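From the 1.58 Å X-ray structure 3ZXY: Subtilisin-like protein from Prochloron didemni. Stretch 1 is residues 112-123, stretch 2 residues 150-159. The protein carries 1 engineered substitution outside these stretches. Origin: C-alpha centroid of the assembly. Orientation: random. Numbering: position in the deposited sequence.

Stretch 1 112-123: SGGELTDFGEAD
Stretch 2 (150-159) DCLHVPAALP

A short antiparallel pairing often gains its hold from one well-placed aliphatic side chain, and here that residue is V154. Its chi1 is m (-64°), and CG1 lies 3.7 Å from T117 CG2, 4.1 Å from A122 CB and 3.4 Å from E121 O, so methyl and backbone surfaces enclose it. L158 (m, t) extends this patch: its CD1 sits 4.0 Å from A122 CB, and its CD2 3.5 Å from G120 O. L152 (m, t) joins them on the same face as V154, with CD1 3.8 Å from F119 C. G120 (phi/psi 83/17) leaves room here; a CB would crowd A157 CB and L152 CD1.

On the other sheet face, L116 (t, p) and H153 (chi1 m) are directly paired, CA to CA 4.4 Å. L116 CD1 meets H153 CD2 at 3.8 Å and C151 SG at 3.7 Å, while E115 C and L116 N lie over one face of the imidazole.

The backbones, extended at 115-117 and 152-154, run antiparallel with strongly splayed axes (129°). E115 and V154 form a hydrogen-bonded pair: E115 N donates to V154 O (2.9 Å) and V154 N to E115 O (3.0 Å). H153 CA adds a CA-H...O contact to E115 O, at 3.1 Å. At G114, the backbone passes so close that CA lies 3.0 Å from V154 O, which a CB would strike.

Farther along, L152 O accepts from both T117 N (3.0 Å) and T117 OG1 (2.9 Å). Chi1 p (68°) also lets T117 OG1 accept from G120 N at 2.8 Å, tying the loop after T117 back to its side chain. Beyond V154, a cis peptide leads into the type I turn P155-L158. Water finishes the edges: one links G113 O (2.9 Å) to A156 N (3.0 Å), another T117 O (2.7 Å) to L152 N (2.9 Å).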

# COMPACT_ATOMS: atom_id res chain seq x y z
N SER A 112 3.06 -1.30 -4.40
CA SER A 112 3.77 -0.06 -4.68
C SER A 112 4.45 -0.18 -6.02
O SER A 112 5.68 -0.13 -6.13
CB SER A 112 4.81 0.21 -3.61
OG SER A 112 4.18 0.59 -2.38
N GLY A 113 3.66 -0.41 -7.05
CA GLY A 113 4.18 -0.56 -8.40
C GLY A 113 3.03 -0.65 -9.38
O GLY A 113 1.88 -0.60 -8.98
N GLY A 114 3.37 -0.80 -10.65
CA GLY A 114 2.36 -0.86 -11.69
C GLY A 114 2.98 -0.60 -13.04
O GLY A 114 4.21 -0.56 -13.17
N GLU A 115 2.12 -0.44 -14.04
CA GLU A 115 2.54 -0.22 -15.41
C GLU A 115 1.68 0.89 -15.99
O GLU A 115 0.47 0.91 -15.78
CB GLU A 115 2.35 -1.51 -16.24
CG GLU A 115 2.73 -1.37 -17.70
CD GLU A 115 2.99 -2.70 -18.40
OE1 GLU A 115 2.52 -3.75 -17.91
OE2 GLU A 115 3.69 -2.68 -19.44
N LEU A 116 2.30 1.79 -16.73
CA LEU A 116 1.60 2.84 -17.44
C LEU A 116 0.75 2.24 -18.56
O LEU A 116 1.19 1.31 -19.25
CB LEU A 116 2.62 3.83 -18.02
CG LEU A 116 2.12 5.06 -18.74
CD1 LEU A 116 1.39 5.99 -17.79
CD2 LEU A 116 3.31 5.77 -19.41
N THR A 117 -0.45 2.81 -18.75
CA THR A 117 -1.44 2.35 -19.73
C THR A 117 -2.00 3.54 -20.49
O THR A 117 -1.76 4.68 -20.11
CB THR A 117 -2.63 1.68 -19.03
OG1 THR A 117 -3.36 2.68 -18.30
CG2 THR A 117 -2.17 0.59 -18.11
N ASP A 118 -2.73 3.28 -21.57
CA ASP A 118 -3.47 4.33 -22.28
C ASP A 118 -4.74 4.77 -21.52
O ASP A 118 -5.00 5.97 -21.39
CB ASP A 118 -3.86 3.87 -23.68
CG ASP A 118 -2.69 3.80 -24.64
OD1 ASP A 118 -1.64 4.40 -24.34
OD2 ASP A 118 -2.84 3.16 -25.70
N PHE A 119 -5.51 3.79 -21.05
CA PHE A 119 -6.85 3.99 -20.50
C PHE A 119 -7.15 3.18 -19.26
O PHE A 119 -8.32 3.02 -18.93
CB PHE A 119 -7.89 3.53 -21.51
CG PHE A 119 -7.81 4.23 -22.80
CD1 PHE A 119 -8.11 5.57 -22.87
CD2 PHE A 119 -7.43 3.56 -23.94
CE1 PHE A 119 -8.04 6.24 -24.06
CE2 PHE A 119 -7.35 4.22 -25.14
CZ PHE A 119 -7.66 5.57 -25.20
N GLY A 120 -6.14 2.63 -18.63
CA GLY A 120 -6.35 1.74 -17.49
C GLY A 120 -6.68 0.32 -17.91
O GLY A 120 -7.20 -0.47 -17.09
N GLU A 121 -6.39 -0.01 -19.17
CA GLU A 121 -6.48 -1.40 -19.67
C GLU A 121 -5.43 -2.27 -19.00
O GLU A 121 -4.36 -1.81 -18.65
CB GLU A 121 -6.33 -1.46 -21.21
CG GLU A 121 -4.91 -1.24 -21.79
CD GLU A 121 -4.48 0.23 -21.87
OE1 GLU A 121 -5.28 1.10 -21.47
OE2 GLU A 121 -3.34 0.53 -22.35
N ALA A 122 -5.76 -3.54 -18.82
CA ALA A 122 -4.86 -4.49 -18.18
C ALA A 122 -5.04 -5.86 -18.81
O ALA A 122 -6.07 -6.14 -19.43
CB ALA A 122 -5.12 -4.55 -16.70
N ASP A 123 -4.02 -6.68 -18.67
CA ASP A 123 -4.07 -8.06 -19.14
C ASP A 123 -5.15 -8.79 -18.36
O ASP A 123 -5.41 -8.49 -17.19
CB ASP A 123 -2.72 -8.75 -18.94
CG ASP A 123 -1.62 -8.17 -19.83
OD1 ASP A 123 -1.90 -7.76 -20.99
OD2 ASP A 123 -0.45 -8.11 -19.36
N ASP A 150 -1.81 13.15 -16.95
CA ASP A 150 -3.23 12.83 -16.95
C ASP A 150 -3.30 11.41 -17.52
O ASP A 150 -3.69 11.21 -18.67
CB ASP A 150 -3.95 13.85 -17.82
CG ASP A 150 -5.44 13.61 -17.93
OD1 ASP A 150 -5.96 12.80 -17.12
OD2 ASP A 150 -6.06 14.23 -18.80
N CYS A 151 -2.85 10.47 -16.71
CA CYS A 151 -2.68 9.10 -17.12
C CYS A 151 -2.85 8.17 -15.95
O CYS A 151 -2.97 8.58 -14.79
CB CYS A 151 -1.28 8.89 -17.69
SG CYS A 151 0.01 9.15 -16.46
N LEU A 152 -2.86 6.88 -16.28
CA LEU A 152 -3.19 5.83 -15.32
C LEU A 152 -2.21 4.67 -15.36
O LEU A 152 -1.82 4.24 -16.46
CB LEU A 152 -4.58 5.28 -15.68
CG LEU A 152 -5.76 6.26 -15.70
CD1 LEU A 152 -6.99 5.63 -16.36
CD2 LEU A 152 -6.05 6.74 -14.29
N HIS A 153 -1.87 4.15 -14.19
CA HIS A 153 -1.18 2.87 -14.06
C HIS A 153 -2.19 1.82 -13.65
O HIS A 153 -3.20 2.13 -13.01
CB HIS A 153 -0.11 2.92 -12.96
CG HIS A 153 1.18 3.60 -13.37
ND1 HIS A 153 2.37 3.27 -12.82
CD2 HIS A 153 1.43 4.61 -14.28
CE1 HIS A 153 3.33 4.05 -13.34
NE2 HIS A 153 2.77 4.84 -14.26
N VAL A 154 -1.91 0.58 -14.02
CA VAL A 154 -2.56 -0.59 -13.47
C VAL A 154 -1.57 -1.29 -12.55
O VAL A 154 -0.36 -1.36 -12.85
CB VAL A 154 -3.11 -1.51 -14.58
CG1 VAL A 154 -4.20 -0.79 -15.36
CG2 VAL A 154 -2.02 -2.03 -15.51
N PRO A 155 -2.05 -1.85 -11.44
CA PRO A 155 -3.45 -2.03 -11.04
C PRO A 155 -4.17 -0.85 -10.40
O PRO A 155 -5.36 -0.97 -10.10
CB PRO A 155 -3.37 -3.18 -10.05
CG PRO A 155 -2.04 -3.04 -9.42
CD PRO A 155 -1.14 -2.59 -10.53
N ALA A 156 -3.49 0.27 -10.16
CA ALA A 156 -4.13 1.40 -9.49
C ALA A 156 -5.48 1.82 -10.09
O ALA A 156 -6.36 2.24 -9.34
CB ALA A 156 -3.19 2.59 -9.47
N ALA A 157 -5.63 1.75 -11.41
CA ALA A 157 -6.84 2.18 -12.11
C ALA A 157 -7.97 1.14 -12.17
O ALA A 157 -9.05 1.40 -12.73
CB ALA A 157 -6.50 2.64 -13.53
N LEU A 158 -7.75 -0.05 -11.62
CA LEU A 158 -8.68 -1.16 -11.83
C LEU A 158 -9.82 -1.14 -10.81
O LEU A 158 -9.74 -0.47 -9.80
CB LEU A 158 -7.92 -2.49 -11.82
CG LEU A 158 -6.95 -2.66 -13.00
CD1 LEU A 158 -6.27 -4.03 -12.91
CD2 LEU A 158 -7.63 -2.51 -14.34
N PRO A 159 -10.90 -1.88 -11.09
CA PRO A 159 -12.10 -1.74 -10.24
C PRO A 159 -11.89 -2.09 -8.76
O PRO A 159 -11.30 -3.11 -8.43
CB PRO A 159 -13.11 -2.67 -10.89
CG PRO A 159 -12.65 -2.78 -12.31
CD PRO A 159 -11.16 -2.71 -12.28
O HOH W 1 -0.52 0.68 -9.87
O HOH W 2 -3.34 6.64 -19.09